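Thiaminase-I (Naegleria gruberi, PDB 4HCW) belongs to the thiaminase I family, single-chain alpha/beta proteins of two lobes that share the fold of periplasmic binding proteins. Local coordinates at residues V143-D152 with I224-S232; F159-Q170 with T254-T262. All blocks are in the same frame, centred on the assembly; numbering follows the deposited sequence.

Overall arrangement
Both interactions are partly buried and reach the same mixed sheet: strand 110-125 pairs antiparallel with 229-230, from interaction 1, and with 260-267, from interaction 2. Their centres lie about 17 Å apart; interaction 2 is about 12 Å from the centre of the chain and interaction 1 about 19 Å. Helices 151-155 and 158-169 follow each other in sequence, the segments alternate along the chain, and the two contacts touch, Tyr-231 packing on Tyr-261 and Asp-152 on Thr-160. The chemistry differs. Interaction 1 adds a backbone bridge and a serine hydrogen bond to its apolar and CH-pi packing, whereas interaction 2 packs a helix on a strand and its approach without any hydrogen bond across.

Interaction 1: residues V143-D152 with I224-S232; sequences VGYEQIVYPD and ISNYYVGYS
Val-143, ending helix 136-143, sets CG1 over one face of the Tyr-227 ring in a CH-pi contact, 4.2 Å from its centroid. The chain swings clear of 224-232 and returns at Gln-147, just before a single beta bridge of parallel type in which Val-149 faces Tyr-228. Before it, the carbonyl O of Gln-147 accepts a hydrogen bond from Ser-225 OG, whose modelled length is doubtfully short; the same OG takes Tyr-227 N in an ST turn. Ile-148 CG2 meets Tyr-227 CB at 3.8 Å. The bridge is defined by two bonds of Val-149: its N gives to Tyr-227 O at 3.0 Å from above the carbonyl plane, and its O receives Val-229 N at 2.8 Å, almost in line with the C=O (175°). With chi1 170°, Val-149 sends CG1 to the edge of the Tyr-228 ring, 3.6 Å from CD1, and CG2 back toward Ser-225 CB. That tyrosine also stacks on Tyr-214, and its hydroxyl bonds Ser-234. Tyr-150, the N-cap residue of helix 151-155, lies with one ring face against Val-229, whose CG1 stands 3.6 Å from the centroid and 17° off the normal. Pro-151 CD lies 3.6 Å from Val-229 O.

Interaction 2: residues F159-Q170 with T254-T262; sequences FTVFGLYQQLLQ and TSDKPYVYT
Gln-167 and Tyr-259 make the flat-group contact through which helix 158-169 packs on strand 260-267 and the loop leading into it. The glutamine CG sits over the centre of the tyrosine ring, 3.5 Å from the centroid and 10° off its normal, a CH-pi contact. Beyond it the amide stacks on the ring with planes 20° apart, reaching the CB side, where CD lies 3.4 Å from Tyr-259 CG. The chain gets there because CG is anti to the carbonyl carbon (chi1 -69°) and stays extended onward. The aromatic pair, Phe-159 with Tyr-261, is oblique: centroids are 5.7 Å apart, and the nearest atoms are Phe-159 CE2 and Tyr-261 CE1. Tyr-54 meets Phe-159 edge-to-face, and the Tyr-261 backbone bonds Cys-119 in strand 110-125. The other contacts are mostly aliphatic. Thr-254 puts CG2 3.5 Å from Gln-167 CB, while its CB meets Leu-164 CD2 at 3.8 Å. Leu-168 CD2 meets Ser-255 at both OG (3.4 Å) and CB; helix 193-203 touches Leu-164, Leu-168 and Thr-254. No hydrogen bond crosses the two segments, which implies that van der Waals packing holds them: an amide and CG over the Tyr-259 face, an oblique ring pair and aliphatic carbons.

Interaction 1: residues V143-D152 with I224-S232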
loop_
_atom_site.group_PDB
_atom_site.type_symbol
_atom_site.label_atom_id
_atom_site.label_comp_id
_atom_site.label_asym_id
_atom_site.label_seq_id
_atom_site.Cartn_x
_atom_site.Cartn_y
_atom_site.Cartn_z
ATOM N N VAL A 143 -11.362 -11.696 20.497
ATOM C CA VAL A 143 -12.511 -12.062 19.671
ATOM C C VAL A 143 -12.762 -13.571 19.634
ATOM O O VAL A 143 -13.894 -14.011 19.438
ATOM C CB VAL A 143 -12.380 -11.521 18.230
ATOM C CG1 VAL A 143 -12.294 -10.003 18.242
ATOM C CG2 VAL A 143 -11.169 -12.125 17.534
ATOM N N GLY A 144 -11.706 -14.356 19.820
ATOM C CA GLY A 144 -11.831 -15.801 19.833
ATOM C C GLY A 144 -11.655 -16.452 18.474
ATOM O O GLY A 144 -11.061 -15.874 17.565
ATOM N N TYR A 145 -12.185 -17.663 18.341
ATOM C CA TYR A 145 -12.017 -18.466 17.134
ATOM C C TYR A 145 -12.977 -18.051 16.020
ATOM O O TYR A 145 -14.193 -18.047 16.208
ATOM C CB TYR A 145 -12.202 -19.949 17.472
ATOM C CG TYR A 145 -12.102 -20.885 16.288
ATOM C CD1 TYR A 145 -10.867 -21.271 15.784
ATOM C CD2 TYR A 145 -13.244 -21.397 15.687
ATOM C CE1 TYR A 145 -10.771 -22.132 14.706
ATOM C CE2 TYR A 145 -13.159 -22.259 14.609
ATOM C CZ TYR A 145 -11.920 -22.622 14.123
ATOM O OH TYR A 145 -11.832 -23.481 13.049
ATOM N N GLU A 146 -12.412 -17.708 14.863
ATOM C CA GLU A 146 -13.183 -17.316 13.681
ATOM C C GLU A 146 -14.171 -16.182 13.942
ATOM O O GLU A 146 -15.374 -16.410 14.063
ATOM C CB GLU A 146 -13.913 -18.522 13.077
ATOM C CG GLU A 146 -13.004 -19.506 12.361
ATOM C CD GLU A 146 -13.776 -20.632 11.699
ATOM O OE1 GLU A 146 -15.000 -20.729 11.929
ATOM O OE2 GLU A 146 -13.159 -21.416 10.948
ATOM N N GLN A 147 -13.657 -14.959 14.018
ATOM C CA GLN A 147 -14.501 -13.793 14.248
ATOM C C GLN A 147 -14.162 -12.669 13.273
ATOM O O GLN A 147 -15.049 -12.079 12.658
ATOM C CB GLN A 147 -14.355 -13.304 15.690
ATOM C CG GLN A 147 -15.672 -12.938 16.354
ATOM C CD GLN A 147 -16.572 -14.142 16.555
ATOM O OE1 GLN A 147 -16.098 -15.251 16.798
ATOM N NE2 GLN A 147 -17.879 -13.930 16.447
ATOM N N ILE A 148 -12.871 -12.382 13.135
ATOM C CA ILE A 148 -12.399 -11.325 12.248
ATOM C C ILE A 148 -12.453 -11.778 10.789
ATOM O O ILE A 148 -12.340 -12.968 10.500
ATOM C CB ILE A 148 -10.951 -10.919 12.603
ATOM C CG1 ILE A 148 -10.797 -10.759 14.116
ATOM C CG2 ILE A 148 -10.550 -9.633 11.893
ATOM C CD1 ILE A 148 -9.407 -10.349 14.547
ATOM N N VAL A 149 -12.646 -10.830 9.876
ATOM C CA VAL A 149 -12.553 -11.116 8.449
ATOM C C VAL A 149 -11.253 -10.555 7.882
ATOM O O VAL A 149 -11.005 -9.351 7.935
ATOM C CB VAL A 149 -13.743 -10.540 7.660
ATOM C CG1 VAL A 149 -13.486 -10.644 6.165
ATOM C CG2 VAL A 149 -15.022 -11.268 8.029
ATOM N N TYR A 150 -10.426 -11.443 7.342
ATOM C CA TYR A 150 -9.122 -11.067 6.818
ATOM C C TYR A 150 -8.823 -11.963 5.621
ATOM O O TYR A 150 -8.115 -12.960 5.750
ATOM C CB TYR A 150 -8.063 -11.246 7.908
ATOM C CG TYR A 150 -6.793 -10.442 7.724
ATOM C CD1 TYR A 150 -6.416 -9.962 6.476
ATOM C CD2 TYR A 150 -5.966 -10.167 8.807
ATOM C CE1 TYR A 150 -5.253 -9.232 6.312
ATOM C CE2 TYR A 150 -4.802 -9.439 8.652
ATOM C CZ TYR A 150 -4.450 -8.973 7.403
ATOM O OH TYR A 150 -3.292 -8.247 7.247
ATOM N N PRO A 151 -9.369 -11.601 4.448
ATOM C CA PRO A 151 -9.356 -12.414 3.223
ATOM C C PRO A 151 -7.964 -12.868 2.787
ATOM O O PRO A 151 -7.808 -14.017 2.377
ATOM C CB PRO A 151 -9.955 -11.473 2.175
ATOM C CG PRO A 151 -10.794 -10.526 2.957
ATOM C CD PRO A 151 -10.050 -10.311 4.238
ATOM N N ASP A 152 -6.976 -11.982 2.868
ATOM C CA ASP A 152 -5.622 -12.321 2.443
ATOM C C ASP A 152 -4.982 -13.391 3.328
ATOM O O ASP A 152 -4.257 -14.257 2.839
ATOM C CB ASP A 152 -4.739 -11.073 2.385
ATOM C CG ASP A 152 -5.049 -10.196 1.188
ATOM O OD1 ASP A 152 -5.572 -10.721 0.182
ATOM O OD2 ASP A 152 -4.764 -8.981 1.249
ATOM N N ILE A 224 -21.355 -10.469 8.055
ATOM C CA ILE A 224 -20.930 -11.765 8.568
ATOM C C ILE A 224 -19.991 -11.595 9.757
ATOM O O ILE A 224 -19.733 -12.542 10.500
ATOM C CB ILE A 224 -20.231 -12.604 7.482
ATOM C CG1 ILE A 224 -18.971 -11.892 6.987
ATOM C CG2 ILE A 224 -21.185 -12.884 6.328
ATOM C CD1 ILE A 224 -18.231 -12.646 5.903
ATOM N N SER A 225 -19.486 -10.377 9.929
ATOM C CA SER A 225 -18.605 -10.054 11.044
ATOM C C SER A 225 -18.546 -8.550 11.269
ATOM O O SER A 225 -18.808 -7.765 10.358
ATOM C CB SER A 225 -17.197 -10.591 10.789
ATOM O OG SER A 225 -16.290 -10.133 11.777
ATOM N N ASN A 226 -18.200 -8.153 12.489
ATOM C CA ASN A 226 -18.068 -6.742 12.826
ATOM C C ASN A 226 -16.626 -6.270 12.679
ATOM O O ASN A 226 -16.314 -5.103 12.919
ATOM C CB ASN A 226 -18.565 -6.481 14.249
ATOM C CG ASN A 226 -20.005 -6.912 14.451
ATOM O OD1 ASN A 226 -20.804 -6.909 13.515
ATOM N ND2 ASN A 226 -20.342 -7.287 15.680
ATOM N N TYR A 227 -15.752 -7.189 12.282
ATOM C CA TYR A 227 -14.337 -6.881 12.115
ATOM C C TYR A 227 -13.862 -7.230 10.709
ATOM O O TYR A 227 -14.191 -8.290 10.177
ATOM C CB TYR A 227 -13.500 -7.637 13.149
ATOM C CG TYR A 227 -13.866 -7.330 14.584
ATOM C CD1 TYR A 227 -14.844 -8.062 15.245
ATOM C CD2 TYR A 227 -13.228 -6.310 15.279
ATOM C CE1 TYR A 227 -15.180 -7.786 16.557
ATOM C CE2 TYR A 227 -13.556 -6.027 16.592
ATOM C CZ TYR A 227 -14.532 -6.767 17.226
ATOM O OH TYR A 227 -14.861 -6.489 18.532
ATOM N N TYR A 228 -13.087 -6.330 10.113
ATOM C CA TYR A 228 -12.544 -6.547 8.777
ATOM C C TYR A 228 -11.158 -5.928 8.650
ATOM O O TYR A 228 -10.938 -4.784 9.051
ATOM C CB TYR A 228 -13.481 -5.968 7.715
ATOM C CG TYR A 228 -12.937 -6.033 6.302
ATOM C CD1 TYR A 228 -13.121 -7.164 5.518
ATOM C CD2 TYR A 228 -12.250 -4.958 5.750
ATOM C CE1 TYR A 228 -12.629 -7.226 4.227
ATOM C CE2 TYR A 228 -11.754 -5.013 4.462
ATOM C CZ TYR A 228 -11.947 -6.148 3.704
ATOM O OH TYR A 228 -11.456 -6.203 2.421
ATOM N N VAL A 229 -10.224 -6.690 8.092
ATOM C CA VAL A 229 -8.878 -6.187 7.848
ATOM C C VAL A 229 -8.531 -6.282 6.367
ATOM O O VAL A 229 -8.711 -7.328 5.741
ATOM C CB VAL A 229 -7.822 -6.948 8.672
ATOM C CG1 VAL A 229 -6.455 -6.306 8.496
ATOM C CG2 VAL A 229 -8.211 -6.972 10.142
ATOM N N GLY A 230 -8.038 -5.181 5.811
ATOM C CA GLY A 230 -7.662 -5.133 4.411
ATOM C C GLY A 230 -7.279 -3.728 3.994
ATOM O O GLY A 230 -7.304 -2.804 4.808
ATOM N N TYR A 231 -6.921 -3.564 2.725
ATOM C CA TYR A 231 -6.566 -2.251 2.203
ATOM C C TYR A 231 -7.803 -1.363 2.146
ATOM O O TYR A 231 -8.925 -1.858 2.036
ATOM C CB TYR A 231 -5.946 -2.371 0.810
ATOM C CG TYR A 231 -4.837 -3.393 0.709
ATOM C CD1 TYR A 231 -3.687 -3.276 1.477
ATOM C CD2 TYR A 231 -4.936 -4.468 -0.165
ATOM C CE1 TYR A 231 -2.668 -4.206 1.383
ATOM C CE2 TYR A 231 -3.924 -5.402 -0.267
ATOM C CZ TYR A 231 -2.792 -5.266 0.511
ATOM O OH TYR A 231 -1.780 -6.194 0.414
ATOM N N SER A 232 -7.595 -0.054 2.224
ATOM C CA SER A 232 -8.705 0.890 2.164
ATOM C C SER A 232 -9.383 0.862 0.797
ATOM O O SER A 232 -10.577 1.135 0.685
ATOM C CB SER A 232 -8.233 2.306 2.506
ATOM O OG SER A 232 -7.108 2.675 1.729
#

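Interaction 2: residues F159-Q170 with T254-T262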
loop_
_atom_site.group_PDB
_atom_site.type_symbol
_atom_site.label_atom_id
_atom_site.label_comp_id
_atom_site.label_asym_id
_atom_site.label_seq_id
_atom_site.Cartn_x
_atom_site.Cartn_y
_atom_site.Cartn_z
ATOM N N PHE A 159 2.133 -12.553 -0.776
ATOM C CA PHE A 159 2.585 -11.234 -0.355
ATOM C C PHE A 159 2.182 -10.938 1.089
ATOM O O PHE A 159 2.854 -10.179 1.788
ATOM C CB PHE A 159 2.019 -10.169 -1.295
ATOM C CG PHE A 159 2.689 -8.833 -1.174
ATOM C CD1 PHE A 159 3.914 -8.602 -1.778
ATOM C CD2 PHE A 159 2.091 -7.805 -0.464
ATOM C CE1 PHE A 159 4.534 -7.372 -1.671
ATOM C CE2 PHE A 159 2.705 -6.571 -0.354
ATOM C CZ PHE A 159 3.928 -6.354 -0.959
ATOM N N THR A 160 1.085 -11.544 1.531
ATOM C CA THR A 160 0.586 -11.333 2.887
ATOM C C THR A 160 1.251 -12.288 3.877
ATOM O O THR A 160 1.598 -11.896 4.993
ATOM C CB THR A 160 -0.944 -11.496 2.954
ATOM O OG1 THR A 160 -1.559 -10.640 1.983
ATOM C CG2 THR A 160 -1.461 -11.138 4.339
ATOM N N VAL A 161 1.425 -13.539 3.461
ATOM C CA VAL A 161 2.123 -14.530 4.272
ATOM C C VAL A 161 3.548 -14.068 4.554
ATOM O O VAL A 161 4.019 -14.126 5.691
ATOM C CB VAL A 161 2.162 -15.904 3.573
ATOM C CG1 VAL A 161 3.118 -16.845 4.291
ATOM C CG2 VAL A 161 0.766 -16.502 3.500
ATOM N N PHE A 162 4.223 -13.602 3.508
ATOM C CA PHE A 162 5.574 -13.067 3.634
ATOM C C PHE A 162 5.604 -11.827 4.526
ATOM O O PHE A 162 6.498 -11.672 5.357
ATOM C CB PHE A 162 6.140 -12.732 2.250
ATOM C CG PHE A 162 7.401 -11.915 2.288
ATOM C CD1 PHE A 162 8.624 -12.514 2.534
ATOM C CD2 PHE A 162 7.364 -10.546 2.070
ATOM C CE1 PHE A 162 9.786 -11.766 2.569
ATOM C CE2 PHE A 162 8.522 -9.792 2.104
ATOM C CZ PHE A 162 9.734 -10.403 2.353
ATOM N N GLY A 163 4.620 -10.952 4.347
ATOM C CA GLY A 163 4.567 -9.695 5.072
ATOM C C GLY A 163 4.359 -9.848 6.566
ATOM O O GLY A 163 5.135 -9.321 7.362
ATOM N N LEU A 164 3.309 -10.569 6.946
ATOM C CA LEU A 164 2.964 -10.737 8.355
ATOM C C LEU A 164 4.063 -11.435 9.148
ATOM O O LEU A 164 4.305 -11.099 10.307
ATOM C CB LEU A 164 1.648 -11.500 8.505
ATOM C CG LEU A 164 0.391 -10.774 8.029
ATOM C CD1 LEU A 164 -0.841 -11.574 8.399
ATOM C CD2 LEU A 164 0.320 -9.374 8.618
ATOM N N TYR A 165 4.721 -12.405 8.521
ATOM C CA TYR A 165 5.814 -13.120 9.168
ATOM C C TYR A 165 6.946 -12.165 9.524
ATOM O O TYR A 165 7.460 -12.189 10.641
ATOM C CB TYR A 165 6.333 -14.248 8.273
ATOM C CG TYR A 165 7.500 -15.012 8.863
ATOM C CD1 TYR A 165 7.293 -16.073 9.736
ATOM C CD2 TYR A 165 8.811 -14.671 8.545
ATOM C CE1 TYR A 165 8.358 -16.771 10.280
ATOM C CE2 TYR A 165 9.880 -15.363 9.084
ATOM C CZ TYR A 165 9.649 -16.412 9.949
ATOM O OH TYR A 165 10.713 -17.101 10.483
ATOM N N GLN A 166 7.324 -11.321 8.572
ATOM C CA GLN A 166 8.417 -10.377 8.778
ATOM C C GLN A 166 8.035 -9.260 9.744
ATOM O O GLN A 166 8.886 -8.733 10.459
ATOM C CB GLN A 166 8.881 -9.792 7.442
ATOM C CG GLN A 166 9.433 -10.826 6.472
ATOM C CD GLN A 166 10.704 -11.483 6.977
ATOM O OE1 GLN A 166 11.444 -10.904 7.773
ATOM N NE2 GLN A 166 10.962 -12.701 6.516
ATOM N N GLN A 167 6.756 -8.900 9.763
ATOM C CA GLN A 167 6.277 -7.868 10.677
ATOM C C GLN A 167 6.301 -8.364 12.119
ATOM O O GLN A 167 6.690 -7.633 13.030
ATOM C CB GLN A 167 4.867 -7.413 10.298
ATOM C CG GLN A 167 4.783 -6.633 8.999
ATOM C CD GLN A 167 3.387 -6.109 8.728
ATOM O OE1 GLN A 167 2.642 -5.786 9.654
ATOM N NE2 GLN A 167 3.021 -6.026 7.454
ATOM N N LEU A 168 5.881 -9.610 12.318
ATOM C CA LEU A 168 5.913 -10.232 13.636
ATOM C C LEU A 168 7.353 -10.454 14.086
ATOM O O LEU A 168 7.664 -10.369 15.274
ATOM C CB LEU A 168 5.177 -11.573 13.611
ATOM C CG LEU A 168 3.661 -11.575 13.407
ATOM C CD1 LEU A 168 3.192 -12.936 12.918
ATOM C CD2 LEU A 168 2.952 -11.206 14.693
ATOM N N LEU A 169 8.226 -10.735 13.123
ATOM C CA LEU A 169 9.615 -11.074 13.415
ATOM C C LEU A 169 10.479 -9.850 13.707
ATOM O O LEU A 169 10.809 -9.578 14.862
ATOM C CB LEU A 169 10.216 -11.881 12.259
ATOM C CG LEU A 169 11.666 -12.348 12.403
ATOM C CD1 LEU A 169 11.841 -13.205 13.647
ATOM C CD2 LEU A 169 12.104 -13.107 11.158
ATOM N N GLN A 170 10.844 -9.117 12.659
ATOM C CA GLN A 170 11.767 -7.991 12.790
ATOM C C GLN A 170 11.208 -6.829 13.607
ATOM O O GLN A 170 9.994 -6.653 13.717
ATOM C CB GLN A 170 12.212 -7.485 11.413
ATOM C CG GLN A 170 13.416 -8.211 10.830
ATOM C CD GLN A 170 13.053 -9.537 10.193
ATOM O OE1 GLN A 170 13.911 -10.399 9.998
ATOM N NE2 GLN A 170 11.781 -9.704 9.854
ATOM N N THR A 254 0.011 -5.897 13.114
ATOM C CA THR A 254 -0.251 -7.310 13.348
ATOM C C THR A 254 0.291 -7.684 14.725
ATOM O O THR A 254 -0.206 -8.601 15.380
ATOM C CB THR A 254 0.373 -8.192 12.249
ATOM O OG1 THR A 254 0.248 -9.573 12.609
ATOM C CG2 THR A 254 1.836 -7.856 12.063
ATOM N N SER A 255 1.310 -6.946 15.155
ATOM C CA SER A 255 1.847 -7.043 16.503
ATOM C C SER A 255 2.628 -5.774 16.809
ATOM O O SER A 255 3.557 -5.422 16.081
ATOM C CB SER A 255 2.761 -8.258 16.642
ATOM O OG SER A 255 3.889 -8.147 15.791
ATOM N N ASP A 256 2.233 -5.088 17.878
ATOM C CA ASP A 256 2.906 -3.870 18.323
ATOM C C ASP A 256 2.901 -2.771 17.258
ATOM O O ASP A 256 1.944 -2.002 17.151
ATOM C CB ASP A 256 4.338 -4.179 18.777
ATOM C CG ASP A 256 5.026 -2.982 19.401
ATOM O OD1 ASP A 256 4.323 -2.114 19.962
ATOM O OD2 ASP A 256 6.272 -2.911 19.332
ATOM N N LYS A 257 3.969 -2.707 16.470
ATOM C CA LYS A 257 4.140 -1.642 15.486
ATOM C C LYS A 257 3.238 -1.802 14.263
ATOM O O LYS A 257 3.114 -2.896 13.714
ATOM C CB LYS A 257 5.604 -1.548 15.047
ATOM C CG LYS A 257 6.374 -0.393 15.673
ATOM C CD LYS A 257 6.343 -0.448 17.190
ATOM C CE LYS A 257 7.119 0.710 17.797
ATOM N NZ LYS A 257 7.067 0.696 19.286
ATOM N N PRO A 258 2.599 -0.698 13.839
ATOM C CA PRO A 258 1.773 -0.666 12.628
ATOM C C PRO A 258 2.619 -0.531 11.363
ATOM O O PRO A 258 3.570 0.248 11.332
ATOM C CB PRO A 258 0.919 0.586 12.828
ATOM C CG PRO A 258 1.767 1.478 13.664
ATOM C CD PRO A 258 2.539 0.573 14.582
ATOM N N TYR A 259 2.267 -1.292 10.332
ATOM C CA TYR A 259 2.989 -1.253 9.065
ATOM C C TYR A 259 2.126 -0.684 7.944
ATOM O O TYR A 259 0.936 -0.982 7.854
ATOM C CB TYR A 259 3.478 -2.652 8.682
ATOM C CG TYR A 259 4.780 -3.054 9.340
ATOM C CD1 TYR A 259 4.825 -3.408 10.681
ATOM C CD2 TYR A 259 5.964 -3.084 8.614
ATOM C CE1 TYR A 259 6.014 -3.777 11.284
ATOM C CE2 TYR A 259 7.156 -3.453 9.207
ATOM C CZ TYR A 259 7.176 -3.797 10.541
ATOM O OH TYR A 259 8.363 -4.163 11.135
ATOM N N VAL A 260 2.733 0.142 7.096
ATOM C CA VAL A 260 2.043 0.680 5.929
ATOM C C VAL A 260 2.850 0.451 4.657
ATOM O O VAL A 260 4.062 0.233 4.706
ATOM C CB VAL A 260 1.763 2.194 6.061
ATOM C CG1 VAL A 260 1.009 2.496 7.350
ATOM C CG2 VAL A 260 3.062 2.986 5.989
ATOM N N TYR A 261 2.167 0.498 3.518
ATOM C CA TYR A 261 2.819 0.407 2.219
ATOM C C TYR A 261 2.734 1.759 1.520
ATOM O O TYR A 261 1.735 2.466 1.647
ATOM C CB TYR A 261 2.149 -0.659 1.350
ATOM C CG TYR A 261 2.103 -2.040 1.967
ATOM C CD1 TYR A 261 3.199 -2.889 1.903
ATOM C CD2 TYR A 261 0.953 -2.501 2.596
ATOM C CE1 TYR A 261 3.157 -4.154 2.460
ATOM C CE2 TYR A 261 0.902 -3.764 3.156
ATOM C CZ TYR A 261 2.006 -4.587 3.085
ATOM O OH TYR A 261 1.959 -5.845 3.640
ATOM N N THR A 262 3.782 2.120 0.787
ATOM C CA THR A 262 3.776 3.365 0.025
ATOM C C THR A 262 4.198 3.137 -1.420
ATOM O O THR A 262 5.250 2.558 -1.687
ATOM C CB THR A 262 4.702 4.432 0.645
ATOM O OG1 THR A 262 6.056 3.966 0.622
ATOM C CG2 THR A 262 4.293 4.740 2.078
#